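PDB 5EPE: SAM-dependent methyltransferase from Thiobacillus denitrificans, which binds S-adenosyl-L-homocysteine and probably transfers methyl groups from S-adenosylmethionine to an acceptor molecule. Local coordinates for residues Leu32-Gly37 and Cys52-Asp57; Arg194-Lys199 and Glu228-Asn233; Arg204-Ala209 and Glu217-Gln222. All coordinates share one frame; numbering follows the deposited sequence.

Contact 1: Leu32-Gly37 and Cys52-Asp57; sequences LRLEAG and CTWARD
In the Rossmann-like fold of this methyltransferase, L32 and L34, on the loop that leads from helix 22-31 into strand 39-43, pack against the indole of W54 on helix 49-58. L34 sits by the ring fusion, L32 by the far end of the six-membered ring. L34 CD1 lies 3.4 Å above the indole plane, offset toward the rim, and its nearest atom is W54 CE3 at 3.6 Å; the two side chains cross at about a right angle. L32 comes in farther out, its CD1 3.8 Å from W54 CH2. W54 CG stands anti to the carbonyl carbon (chi1 -66°), which carries the indole off the helix toward the loop, and the NE1 bond to L25 O on helix 22-31 helps fix its rotation.

Helix 49-58 is the connection of a beta-alpha-beta unit between parallel strands 39-43 and 61-66, so W54 ties this connection to the helix and loop that precede the first strand. The loop begins with a Schellman motif: R33 has positive phi and ends helix 22-31, and its guanidinium bonds to A198 O and T202 OG1 of the second subunit. L137 of strand 134-143 touches both L32 and W54, and I60 packs on L34 and W54. The bound S-adenosyl-L-homocysteine is about 10 Å from the W54 side chain.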
ATOM      1  N   LEU A  32     -23.210  35.220  10.463  1.00 22.74           N
ATOM      2  CA  LEU A  32     -23.481  35.474  11.868  1.00 24.39           C
ATOM      3  C   LEU A  32     -24.809  36.196  12.039  1.00 25.92           C
ATOM      4  O   LEU A  32     -25.231  36.366  13.171  1.00 26.32           O
ATOM      5  CB  LEU A  32     -22.344  36.286  12.513  1.00 24.09           C
ATOM      6  CG  LEU A  32     -20.996  35.574  12.548  1.00 23.55           C
ATOM      7  CD1 LEU A  32     -19.978  36.488  13.170  1.00 24.09           C
ATOM      8  CD2 LEU A  32     -21.057  34.314  13.358  1.00 24.15           C
ATOM      9  N   ARG A  33     -25.406  36.643  10.920  1.00 26.76           N
ATOM     10  CA  ARG A  33     -26.723  37.311  10.922  1.00 29.82           C
ATOM     11  C   ARG A  33     -26.664  38.512  11.835  1.00 30.97           C
ATOM     12  O   ARG A  33     -27.461  38.671  12.717  1.00 32.32           O
ATOM     13  CB  ARG A  33     -27.852  36.331  11.361  1.00 30.57           C
ATOM     14  CG  ARG A  33     -27.826  35.088  10.481  1.00 29.51           C
ATOM     15  CD  ARG A  33     -28.870  34.070  10.891  1.00 29.90           C
ATOM     16  NE  ARG A  33     -28.501  32.807  10.257  1.00 28.58           N
ATOM     17  CZ  ARG A  33     -29.046  31.621  10.524  1.00 27.86           C
ATOM     18  NH1 ARG A  33     -28.533  30.556   9.884  1.00 25.84           N
ATOM     19  NH2 ARG A  33     -30.110  31.520  11.364  1.00 27.36           N
ATOM     20  N   LEU A  34     -25.622  39.298  11.650  1.00 31.54           N
ATOM     21  CA  LEU A  34     -25.404  40.442  12.486  1.00 33.10           C
ATOM     22  C   LEU A  34     -26.492  41.468  12.216  1.00 36.48           C
ATOM     23  O   LEU A  34     -26.703  41.812  11.049  1.00 36.52           O
ATOM     24  CB  LEU A  34     -24.075  41.085  12.137  1.00 33.25           C
ATOM     25  CG  LEU A  34     -22.837  40.202  12.370  1.00 32.51           C
ATOM     26  CD1 LEU A  34     -21.621  40.875  11.731  1.00 32.92           C
ATOM     27  CD2 LEU A  34     -22.642  39.927  13.856  1.00 32.34           C
ATOM     28  N   GLU A  35     -27.052  42.007  13.293  1.00 41.21           N
ATOM     29  CA  GLU A  35     -28.051  43.046  13.228  1.00 43.51           C
ATOM     30  C   GLU A  35     -27.406  44.392  13.497  1.00 38.36           C
ATOM     31  O   GLU A  35     -26.402  44.493  14.179  1.00 33.98           O
ATOM     32  CB  GLU A  35     -29.164  42.716  14.228  1.00 47.85           C
ATOM     33  CG  GLU A  35     -29.820  41.413  13.798  1.00 56.13           C
ATOM     34  CD  GLU A  35     -30.814  40.814  14.773  1.00 63.86           C
ATOM     35  OE1 GLU A  35     -31.801  41.512  15.137  1.00 65.95           O
ATOM     36  OE2 GLU A  35     -30.629  39.598  15.110  1.00 68.51           O
ATOM     37  N   ALA A  36     -27.997  45.434  12.934  1.00 39.68           N
ATOM     38  CA  ALA A  36     -27.519  46.789  13.141  1.00 37.30           C
ATOM     39  C   ALA A  36     -27.567  47.031  14.649  1.00 36.19           C
ATOM     40  O   ALA A  36     -28.501  46.620  15.355  1.00 37.85           O
ATOM     41  CB  ALA A  36     -28.391  47.766  12.377  1.00 41.24           C
ATOM     42  N   GLY A  37     -26.537  47.665  15.168  1.00 35.18           N
ATOM     43  CA  GLY A  37     -26.463  47.946  16.585  1.00 36.75           C
ATOM     44  C   GLY A  37     -25.818  46.854  17.395  1.00 35.25           C
ATOM     45  O   GLY A  37     -25.461  47.092  18.571  1.00 36.95           O
ATOM     46  N   CYS A  52     -14.298  47.151  10.669  1.00 25.53           N
ATOM     47  CA  CYS A  52     -14.644  48.222   9.744  1.00 26.57           C
ATOM     48  C   CYS A  52     -15.669  47.757   8.690  1.00 26.96           C
ATOM     49  O   CYS A  52     -16.634  48.481   8.421  1.00 27.04           O
ATOM     50  CB  CYS A  52     -13.426  48.803   9.050  1.00 27.30           C
ATOM     51  SG  CYS A  52     -12.379  49.695  10.223  1.00 29.08           S
ATOM     52  N   THR A  53     -15.450  46.597   8.093  1.00 24.82           N
ATOM     53  CA  THR A  53     -16.328  46.124   7.019  1.00 25.41           C
ATOM     54  C   THR A  53     -17.699  45.702   7.518  1.00 25.53           C
ATOM     55  O   THR A  53     -18.695  45.973   6.849  1.00 26.03           O
ATOM     56  CB  THR A  53     -15.704  44.999   6.194  1.00 24.92           C
ATOM     57  OG1 THR A  53     -15.316  43.896   7.039  1.00 24.54           O
ATOM     58  CG2 THR A  53     -14.490  45.507   5.414  1.00 25.09           C
ATOM     59  N   TRP A  54     -17.755  45.069   8.708  1.00 24.73           N
ATOM     60  CA  TRP A  54     -19.045  44.733   9.335  1.00 25.45           C
ATOM     61  C   TRP A  54     -19.798  45.976   9.812  1.00 26.81           C
ATOM     62  O   TRP A  54     -21.020  46.017   9.754  1.00 28.12           O
ATOM     63  CB  TRP A  54     -18.853  43.726  10.473  1.00 25.10           C
ATOM     64  CG  TRP A  54     -18.360  42.348   9.978  1.00 24.33           C
ATOM     65  CD1 TRP A  54     -18.077  41.962   8.688  1.00 25.28           C
ATOM     66  CD2 TRP A  54     -18.027  41.246  10.796  1.00 23.97           C
ATOM     67  NE1 TRP A  54     -17.600  40.653   8.661  1.00 24.22           N
ATOM     68  CE2 TRP A  54     -17.555  40.200   9.945  1.00 23.81           C
ATOM     69  CE3 TRP A  54     -18.072  41.020  12.170  1.00 23.88           C
ATOM     70  CZ2 TRP A  54     -17.165  38.948  10.448  1.00 23.41           C
ATOM     71  CZ3 TRP A  54     -17.686  39.775  12.656  1.00 23.58           C
ATOM     72  CH2 TRP A  54     -17.256  38.764  11.797  1.00 23.35           C
ATOM     73  N   ALA A  55     -19.087  46.997  10.251  1.00 26.60           N
ATOM     74  CA  ALA A  55     -19.751  48.262  10.573  1.00 28.58           C
ATOM     75  C   ALA A  55     -20.477  48.836   9.315  1.00 29.93           C
ATOM     76  O   ALA A  55     -21.657  49.206   9.375  1.00 31.02           O
ATOM     77  CB  ALA A  55     -18.728  49.249  11.128  1.00 28.11           C
ATOM     78  N   ARG A  56     -19.748  48.865   8.201  1.00 30.16           N
ATOM     79  CA  ARG A  56     -20.215  49.363   6.914  1.00 32.45           C
ATOM     80  C   ARG A  56     -21.365  48.510   6.408  1.00 32.68           C
ATOM     81  O   ARG A  56     -22.350  49.027   5.921  1.00 33.63           O
ATOM     82  CB  ARG A  56     -19.080  49.268   5.888  1.00 32.33           C
ATOM     83  CG  ARG A  56     -19.415  49.826   4.500  1.00 34.67           C
ATOM     84  CD  ARG A  56     -18.308  49.517   3.508  1.00 34.35           C
ATOM     85  NE  ARG A  56     -18.208  48.059   3.314  1.00 33.56           N
ATOM     86  CZ  ARG A  56     -17.146  47.413   2.833  1.00 34.55           C
ATOM     87  NH1 ARG A  56     -16.067  48.083   2.455  1.00 35.26           N
ATOM     88  NH2 ARG A  56     -17.151  46.079   2.739  1.00 33.26           N
ATOM     89  N   ASP A  57     -21.214  47.206   6.477  1.00 30.69           N
ATOM     90  CA  ASP A  57     -22.167  46.334   5.805  1.00 32.09           C
ATOM     91  C   ASP A  57     -23.362  45.912   6.681  1.00 32.61           C
ATOM     92  O   ASP A  57     -24.430  45.611   6.146  1.00 34.51           O
ATOM     93  CB  ASP A  57     -21.428  45.103   5.258  1.00 30.91           C
ATOM     94  CG  ASP A  57     -20.491  45.451   4.122  1.00 31.32           C
ATOM     95  OD1 ASP A  57     -20.694  46.523   3.496  1.00 33.20           O
ATOM     96  OD2 ASP A  57     -19.548  44.688   3.826  1.00 30.28           O
TER

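Contact 2: Arg194-Lys199 and Glu228-Asn233; sequences RYEAAK and ERYATN
One face of the Y230 ring carries the aliphatic part of E196: CB sits 4.0 Å from the ring centroid and 16° off the normal, a CH-pi contact offset toward the rim. E196 CG reaches the same side, 3.6 Å from Y230 CD1, and the carboxylate beyond it is turned 38° from the ring plane. The Y195 ring has K199 CE over one face. Helices 189-209 and 216-237 form a helical hairpin, and this contact joins its arms well away from the turn.

The bend of the E196 chain at chi2 (-69°) swings the carboxylate along its own helix toward K199, one turn on, and the two oxygens take different partners. E196 OE1 forms a salt bridge with K199 NZ at 3.0 Å, met from above the carboxylate plane. E196 OE2 faces R229 NH1 at 4.4 Å, too far for a salt bridge, and a water spans the distance: it donates to E196 OE2 at 2.6 Å and accepts from R229 NH1 at 2.7 Å. With an alanine here, K199 would probably lose its salt-bridge mate, the water would lose its acceptor, and CD1 and CE1 of Y230 would lose the cover of CG.

R229 is held further by a salt bridge to E226 and a hydrogen bond to T234, and Y230 OH bonds to D193. Where helix 216-237 widens into a pi-type turn, R229 O accepts the backbone bond from N233 N and also N233 ND2, which donates at 3.0 Å, in the carbonyl plane and on a lone pair.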
ATOM      1  N   ARG A 194      -3.597  34.228  -0.730  1.00 20.04           N
ATOM      2  CA  ARG A 194      -3.706  35.682  -0.485  1.00 21.24           C
ATOM      3  C   ARG A 194      -2.910  36.163   0.701  1.00 21.27           C
ATOM      4  O   ARG A 194      -2.208  37.193   0.595  1.00 22.60           O
ATOM      5  CB  ARG A 194      -5.151  36.206  -0.313  1.00 22.59           C
ATOM      6  CG  ARG A 194      -6.082  36.042  -1.508  1.00 23.62           C
ATOM      7  CD  ARG A 194      -5.751  36.955  -2.674  1.00 24.00           C
ATOM      8  NE  ARG A 194      -4.648  36.325  -3.412  1.00 23.39           N
ATOM      9  CZ  ARG A 194      -3.428  36.839  -3.615  1.00 24.00           C
ATOM     10  NH1 ARG A 194      -2.520  36.078  -4.245  1.00 22.47           N
ATOM     11  NH2 ARG A 194      -3.073  38.050  -3.153  1.00 24.07           N
ATOM     12  N   TYR A 195      -3.017  35.450   1.812  1.00 20.04           N
ATOM     13  CA  TYR A 195      -2.279  35.767   3.000  1.00 20.77           C
ATOM     14  C   TYR A 195      -0.728  35.626   2.824  1.00 20.68           C
ATOM     15  O   TYR A 195       0.028  36.551   3.185  1.00 21.08           O
ATOM     16  CB  TYR A 195      -2.783  34.918   4.177  1.00 20.96           C
ATOM     17  CG  TYR A 195      -1.973  35.070   5.406  1.00 22.54           C
ATOM     18  CD1 TYR A 195      -1.864  36.320   6.017  1.00 23.24           C
ATOM     19  CD2 TYR A 195      -1.264  34.005   5.921  1.00 23.35           C
ATOM     20  CE1 TYR A 195      -1.109  36.498   7.121  1.00 24.40           C
ATOM     21  CE2 TYR A 195      -0.484  34.165   7.017  1.00 24.68           C
ATOM     22  CZ  TYR A 195      -0.414  35.421   7.601  1.00 25.74           C
ATOM     23  OH  TYR A 195       0.382  35.607   8.671  1.00 27.68           O
ATOM     24  N   GLU A 196      -0.265  34.501   2.271  1.00 19.32           N
ATOM     25  CA  GLU A 196       1.144  34.209   2.165  1.00 20.37           C
ATOM     26  C   GLU A 196       1.811  34.930   1.017  1.00 19.71           C
ATOM     27  O   GLU A 196       2.854  35.573   1.206  1.00 19.89           O
ATOM     28  CB  GLU A 196       1.393  32.699   2.078  1.00 21.74           C
ATOM     29  CG  GLU A 196       0.997  31.983   3.373  1.00 23.63           C
ATOM     30  CD  GLU A 196       1.886  32.284   4.589  1.00 26.64           C
ATOM     31  OE1 GLU A 196       2.885  33.051   4.503  1.00 27.59           O
ATOM     32  OE2 GLU A 196       1.557  31.722   5.663  1.00 29.83           O
ATOM     33  N   ALA A 197       1.225  34.853  -0.172  1.00 18.97           N
ATOM     34  CA  ALA A 197       1.861  35.435  -1.349  1.00 19.51           C
ATOM     35  C   ALA A 197       2.016  36.917  -1.325  1.00 19.86           C
ATOM     36  O   ALA A 197       3.004  37.478  -1.870  1.00 20.01           O
ATOM     37  CB  ALA A 197       1.193  34.978  -2.625  1.00 19.28           C
ATOM     38  N   ALA A 198       1.072  37.586  -0.690  1.00 19.95           N
ATOM     39  CA  ALA A 198       1.167  39.039  -0.562  1.00 21.02           C
ATOM     40  C   ALA A 198       2.372  39.445   0.233  1.00 21.62           C
ATOM     41  O   ALA A 198       2.872  40.552   0.048  1.00 22.39           O
ATOM     42  CB  ALA A 198      -0.109  39.617   0.097  1.00 21.11           C
ATOM     43  N   LYS A 199       2.824  38.592   1.161  1.00 21.50           N
ATOM     44  CA  LYS A 199       4.030  38.907   1.927  1.00 22.26           C
ATOM     45  C   LYS A 199       5.250  38.986   1.034  1.00 22.63           C
ATOM     46  O   LYS A 199       6.148  39.766   1.296  1.00 22.37           O
ATOM     47  CB  LYS A 199       4.296  37.856   2.990  1.00 22.96           C
ATOM     48  CG  LYS A 199       3.202  37.698   4.034  1.00 23.68           C
ATOM     49  CD  LYS A 199       3.558  36.534   4.958  1.00 25.01           C
ATOM     50  CE  LYS A 199       2.451  36.258   5.953  1.00 26.02           C
ATOM     51  NZ  LYS A 199       2.907  35.090   6.761  1.00 27.38           N
ATOM     52  N   GLU A 228       8.376  28.025  -1.966  1.00 24.84           N
ATOM     53  CA  GLU A 228       8.489  26.539  -1.991  1.00 26.16           C
ATOM     54  C   GLU A 228       8.127  25.929  -0.704  1.00 25.83           C
ATOM     55  O   GLU A 228       7.442  24.902  -0.733  1.00 25.06           O
ATOM     56  CB  GLU A 228       9.905  26.068  -2.360  1.00 28.84           C
ATOM     57  CG  GLU A 228      10.178  26.263  -3.795  1.00 27.92           C
ATOM     58  CD  GLU A 228      11.676  26.354  -4.033  1.00 29.96           C
ATOM     59  OE1 GLU A 228      12.093  27.452  -4.414  1.00 30.80           O
ATOM     60  OE2 GLU A 228      12.431  25.339  -3.893  1.00 32.43           O
ATOM     61  N   ARG A 229       8.547  26.536   0.405  1.00 25.82           N
ATOM     62  CA  ARG A 229       8.168  26.065   1.728  1.00 27.73           C
ATOM     63  C   ARG A 229       6.634  26.057   1.875  1.00 24.14           C
ATOM     64  O   ARG A 229       6.045  25.072   2.351  1.00 23.14           O
ATOM     65  CB  ARG A 229       8.737  26.955   2.867  1.00 31.45           C
ATOM     66  CG  ARG A 229       8.464  26.398   4.297  1.00 36.78           C
ATOM     67  CD  ARG A 229       8.184  27.357   5.501  1.00 40.14           C
ATOM     68  NE  ARG A 229       7.176  28.378   5.225  1.00 42.00           N
ATOM     69  CZ  ARG A 229       5.839  28.207   5.217  1.00 44.34           C
ATOM     70  NH1 ARG A 229       5.043  29.240   4.877  1.00 42.01           N
ATOM     71  NH2 ARG A 229       5.279  27.024   5.540  1.00 46.24           N
ATOM     72  N   TYR A 230       6.022  27.202   1.567  1.00 21.87           N
ATOM     73  CA  TYR A 230       4.568  27.364   1.626  1.00 19.71           C
ATOM     74  C   TYR A 230       3.852  26.290   0.765  1.00 18.28           C
ATOM     75  O   TYR A 230       2.933  25.632   1.226  1.00 17.34           O
ATOM     76  CB  TYR A 230       4.171  28.806   1.188  1.00 19.95           C
ATOM     77  CG  TYR A 230       2.735  28.918   0.885  1.00 19.64           C
ATOM     78  CD1 TYR A 230       1.802  28.849   1.909  1.00 19.81           C
ATOM     79  CD2 TYR A 230       2.285  29.042  -0.428  1.00 19.48           C
ATOM     80  CE1 TYR A 230       0.459  28.873   1.639  1.00 19.83           C
ATOM     81  CE2 TYR A 230       0.939  29.111  -0.712  1.00 18.88           C
ATOM     82  CZ  TYR A 230       0.011  29.053   0.328  1.00 19.13           C
ATOM     83  OH  TYR A 230      -1.352  29.070   0.095  1.00 18.39           O
ATOM     84  N   ALA A 231       4.268  26.125  -0.489  1.00 18.63           N
ATOM     85  CA  ALA A 231       3.607  25.194  -1.398  1.00 18.39           C
ATOM     86  C   ALA A 231       3.765  23.717  -0.945  1.00 19.64           C
ATOM     87  O   ALA A 231       2.856  22.936  -1.081  1.00 19.06           O
ATOM     88  CB  ALA A 231       4.145  25.370  -2.800  1.00 19.05           C
ATOM     89  N   THR A 232       4.935  23.366  -0.448  1.00 20.04           N
ATOM     90  CA  THR A 232       5.225  22.011   0.004  1.00 22.45           C
ATOM     91  C   THR A 232       4.482  21.655   1.301  1.00 23.31           C
ATOM     92  O   THR A 232       3.989  20.534   1.457  1.00 24.31           O
ATOM     93  CB  THR A 232       6.763  21.836   0.197  1.00 23.20           C
ATOM     94  OG1 THR A 232       7.412  22.097  -1.052  1.00 22.90           O
ATOM     95  CG2 THR A 232       7.180  20.435   0.725  1.00 24.58           C
ATOM     96  N   ASN A 233       4.422  22.610   2.225  1.00 23.75           N
ATOM     97  CA  ASN A 233       3.948  22.360   3.597  1.00 25.14           C
ATOM     98  C   ASN A 233       2.547  22.977   3.814  1.00 25.98           C
ATOM     99  O   ASN A 233       1.548  22.289   3.737  1.00 30.65           O
ATOM    100  CB  ASN A 233       5.011  22.866   4.582  1.00 26.20           C
ATOM    101  CG  ASN A 233       6.345  22.148   4.374  1.00 26.78           C
ATOM    102  OD1 ASN A 233       6.425  20.967   4.585  1.00 29.90           O
ATOM    103  ND2 ASN A 233       7.314  22.815   3.850  1.00 26.48           N
TER
HETATM  104  O   HOH W   1       2.596  29.329   5.926  1.00 41.90           O

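Contact 3: Arg204-Ala209 and Glu217-Gln222; sequences RRWLDA and EEVRAQ
W206 and L207 meet V219 and R220 near the turn of a helical hairpin, where the short segments lie 10.1 Å apart between axes, their directions 144° from parallel. Taken in order, the first segment starts with R204, whose NE makes a nearly straight salt bridge to D208 OD1 at 2.8 Å, one turn on. R204 NH1 ends 4.5 Å from R220 NH1, and the two arginines gather round one carboxylate: R204 NH1 and R220 NH2 form salt bridges to D180 of the third subunit.

W206 follows, its CZ3 meeting V219 CG2 at 3.8 Å and its CE3 lying near V219 CG1, so CZ3 and CE3 of the six-membered ring meet the two methyls of the valine obliquely. L207 has the largest share in the contact. Its CG is anti to the backbone N (chi1 -154°), which turns both methyls to the other helix: L207 CD1 approaches V219 CG1 at 4.1 Å, while L207 CD2 rests 3.8 Å from R220 CA and 3.9 Å from R220 CD. The R220 chain, bent at chi2 and chi3, thus folds its aliphatic part against the leucine and sends its guanidinium on to the subunit interface and to S224 OG.

On another side helix 5-11 packs on the pair, with R5 and I9 against W206 and I6 against V219, and L223 of helix 216-237 touches R204 and L207.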
ATOM      1  N   ARG A 204       9.855  42.000  -1.011  1.00 25.53           N
ATOM      2  CA  ARG A 204      10.766  42.373  -2.084  1.00 26.32           C
ATOM      3  C   ARG A 204      10.883  43.873  -2.256  1.00 27.33           C
ATOM      4  O   ARG A 204      12.015  44.403  -2.420  1.00 27.38           O
ATOM      5  CB  ARG A 204      10.340  41.766  -3.438  1.00 25.74           C
ATOM      6  CG  ARG A 204      11.237  42.146  -4.629  1.00 26.79           C
ATOM      7  CD  ARG A 204      12.710  41.755  -4.385  1.00 28.37           C
ATOM      8  NE  ARG A 204      13.539  42.370  -5.387  1.00 29.95           N
ATOM      9  CZ  ARG A 204      13.901  41.834  -6.551  1.00 30.40           C
ATOM     10  NH1 ARG A 204      13.619  40.588  -6.912  1.00 29.73           N
ATOM     11  NH2 ARG A 204      14.622  42.571  -7.354  1.00 32.23           N
ATOM     12  N   ARG A 205       9.741  44.560  -2.252  0.50 27.19           N
ATOM     13  CA  ARG A 205       9.737  46.020  -2.326  0.50 28.53           C
ATOM     14  C   ARG A 205      10.432  46.652  -1.126  0.50 29.59           C
ATOM     15  O   ARG A 205      11.125  47.646  -1.255  0.50 30.82           O
ATOM     16  CB  ARG A 205       8.309  46.528  -2.442  0.50 28.17           C
ATOM     17  CG  ARG A 205       7.749  46.281  -3.838  0.50 27.75           C
ATOM     18  CD  ARG A 205       6.302  46.684  -3.957  0.50 27.37           C
ATOM     19  NE  ARG A 205       5.906  46.544  -5.343  0.50 27.61           N
ATOM     20  CZ  ARG A 205       4.724  46.888  -5.826  0.50 27.83           C
ATOM     21  NH1 ARG A 205       3.825  47.396  -5.026  0.50 27.49           N
ATOM     22  NH2 ARG A 205       4.456  46.711  -7.125  0.50 28.43           N
ATOM     23  N   TRP A 206      10.256  46.075   0.049  1.00 29.56           N
ATOM     24  CA  TRP A 206      11.013  46.546   1.235  1.00 31.24           C
ATOM     25  C   TRP A 206      12.529  46.374   1.063  1.00 32.11           C
ATOM     26  O   TRP A 206      13.320  47.289   1.323  1.00 32.39           O
ATOM     27  CB  TRP A 206      10.530  45.829   2.501  1.00 31.24           C
ATOM     28  CG  TRP A 206      11.183  46.341   3.723  1.00 33.21           C
ATOM     29  CD1 TRP A 206      10.784  47.393   4.488  1.00 34.46           C
ATOM     30  CD2 TRP A 206      12.381  45.832   4.299  1.00 34.10           C
ATOM     31  NE1 TRP A 206      11.668  47.554   5.549  1.00 36.23           N
ATOM     32  CE2 TRP A 206      12.664  46.610   5.438  1.00 36.06           C
ATOM     33  CE3 TRP A 206      13.250  44.782   3.961  1.00 34.58           C
ATOM     34  CZ2 TRP A 206      13.764  46.351   6.259  1.00 37.13           C
ATOM     35  CZ3 TRP A 206      14.367  44.525   4.794  1.00 35.93           C
ATOM     36  CH2 TRP A 206      14.602  45.306   5.917  1.00 36.99           C
ATOM     37  N   LEU A 207      12.917  45.220   0.582  1.00 32.27           N
ATOM     38  CA  LEU A 207      14.321  44.870   0.377  1.00 34.81           C
ATOM     39  C   LEU A 207      15.028  45.772  -0.634  1.00 35.31           C
ATOM     40  O   LEU A 207      16.150  46.278  -0.376  1.00 36.39           O
ATOM     41  CB  LEU A 207      14.353  43.429  -0.069  1.00 36.42           C
ATOM     42  CG  LEU A 207      15.555  42.578   0.185  1.00 40.45           C
ATOM     43  CD1 LEU A 207      16.090  42.617   1.621  1.00 42.24           C
ATOM     44  CD2 LEU A 207      15.087  41.158  -0.144  1.00 41.27           C
ATOM     45  N   ASP A 208      14.337  46.048  -1.734  1.00 34.06           N
ATOM     46  CA  ASP A 208      14.801  46.974  -2.755  1.00 35.26           C
ATOM     47  C   ASP A 208      15.038  48.328  -2.140  1.00 36.18           C
ATOM     48  O   ASP A 208      15.991  48.979  -2.502  1.00 37.33           O
ATOM     49  CB  ASP A 208      13.760  47.143  -3.865  1.00 35.01           C
ATOM     50  CG  ASP A 208      13.634  45.908  -4.794  1.00 35.37           C
ATOM     51  OD1 ASP A 208      14.476  44.958  -4.675  1.00 35.85           O
ATOM     52  OD2 ASP A 208      12.683  45.891  -5.652  1.00 35.97           O
ATOM     53  N   ALA A 209      14.172  48.759  -1.228  1.00 36.15           N
ATOM     54  CA  ALA A 209      14.333  50.061  -0.577  1.00 37.61           C
ATOM     55  C   ALA A 209      15.316  50.099   0.596  1.00 39.18           C
ATOM     56  O   ALA A 209      15.781  51.190   0.965  1.00 39.40           O
ATOM     57  CB  ALA A 209      12.993  50.579  -0.098  1.00 37.81           C
ATOM     58  N   GLU A 217      19.376  40.860   5.341  1.00 49.53           N
ATOM     59  CA  GLU A 217      19.894  39.515   5.166  1.00 51.49           C
ATOM     60  C   GLU A 217      18.813  38.464   5.489  1.00 48.37           C
ATOM     61  O   GLU A 217      18.565  37.588   4.679  1.00 47.13           O
ATOM     62  CB  GLU A 217      21.122  39.340   6.036  1.00 57.34           C
ATOM     63  CG  GLU A 217      21.982  38.150   5.661  1.00 62.41           C
ATOM     64  CD  GLU A 217      23.351  38.190   6.337  1.00 68.29           C
ATOM     65  OE1 GLU A 217      24.128  39.142   6.064  1.00 72.24           O
ATOM     66  OE2 GLU A 217      23.647  37.273   7.151  1.00 71.95           O
ATOM     67  N   GLU A 218      18.136  38.619   6.633  1.00 46.11           N
ATOM     68  CA  GLU A 218      17.061  37.728   7.060  1.00 45.57           C
ATOM     69  C   GLU A 218      15.874  37.710   6.074  1.00 43.10           C
ATOM     70  O   GLU A 218      15.346  36.635   5.730  1.00 43.20           O
ATOM     71  CB  GLU A 218      16.577  38.110   8.481  1.00 45.50           C
ATOM     72  CG  GLU A 218      15.289  37.441   8.917  1.00 45.30           C
ATOM     73  N   VAL A 219      15.452  38.896   5.644  1.00 40.83           N
ATOM     74  CA  VAL A 219      14.352  39.047   4.713  1.00 39.61           C
ATOM     75  C   VAL A 219      14.653  38.431   3.342  1.00 39.99           C
ATOM     76  O   VAL A 219      13.790  37.775   2.721  1.00 37.43           O
ATOM     77  CB  VAL A 219      13.905  40.530   4.573  1.00 39.75           C
ATOM     78  CG1 VAL A 219      12.897  40.728   3.426  1.00 39.56           C
ATOM     79  CG2 VAL A 219      13.281  40.999   5.873  1.00 39.68           C
ATOM     80  N   ARG A 220      15.857  38.680   2.855  1.00 41.12           N
ATOM     81  CA  ARG A 220      16.327  38.074   1.622  1.00 42.32           C
ATOM     82  C   ARG A 220      16.250  36.547   1.715  1.00 42.98           C
ATOM     83  O   ARG A 220      15.773  35.890   0.773  1.00 40.86           O
ATOM     84  CB  ARG A 220      17.754  38.537   1.343  1.00 44.67           C
ATOM     85  CG  ARG A 220      18.429  38.009   0.093  1.00 45.63           C
ATOM     86  CD  ARG A 220      17.701  38.488  -1.162  1.00 45.12           C
ATOM     87  NE  ARG A 220      16.737  37.493  -1.612  1.00 43.80           N
ATOM     88  CZ  ARG A 220      15.943  37.574  -2.700  1.00 40.66           C
ATOM     89  NH1 ARG A 220      15.889  38.650  -3.530  1.00 38.50           N
ATOM     90  NH2 ARG A 220      15.203  36.523  -2.943  1.00 40.20           N
ATOM     91  N   ALA A 221      16.715  35.972   2.828  1.00 44.26           N
ATOM     92  CA  ALA A 221      16.611  34.496   3.027  1.00 43.90           C
ATOM     93  C   ALA A 221      15.154  33.981   3.047  1.00 42.25           C
ATOM     94  O   ALA A 221      14.848  32.971   2.418  1.00 40.87           O
ATOM     95  CB  ALA A 221      17.328  34.085   4.310  1.00 45.92           C
ATOM     96  N   GLN A 222      14.266  34.693   3.748  1.00 40.46           N
ATOM     97  CA  GLN A 222      12.847  34.342   3.761  1.00 40.35           C
ATOM     98  C   GLN A 222      12.184  34.393   2.359  1.00 37.56           C
ATOM     99  O   GLN A 222      11.455  33.477   1.938  1.00 34.45           O
ATOM    100  CB  GLN A 222      12.077  35.219   4.742  1.00 43.19           C
ATOM    101  CG  GLN A 222      12.427  34.881   6.170  1.00 48.68           C
ATOM    102  CD  GLN A 222      11.515  35.513   7.200  1.00 53.62           C
ATOM    103  OE1 GLN A 222      10.307  35.634   6.993  1.00 55.39           O
ATOM    104  NE2 GLN A 222      12.093  35.876   8.346  1.00 59.30           N
TER

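Contacts 2 and 3 both join helix 189-209 to helix 216-237, with contact 3 near the turn of the hairpin and contact 2 farther along its arms; their nearest atoms are about 5 Å apart. Contact 1 lies on the opposite side of the chain's centre and joins the loop before strand 39-43 to helix 49-58. Contacts 1 and 2 are buried, but contact 1 is apolar across its interface, whereas contact 2 adds a water-bridged charge pair to its ring packing. Contact 3, farthest from the centre and partly buried, pairs apolar packing with arginines turned to another subunit. Contacts 1 and 2 also meet between subunits, since segment 194-199 of one copy receives R33 of another.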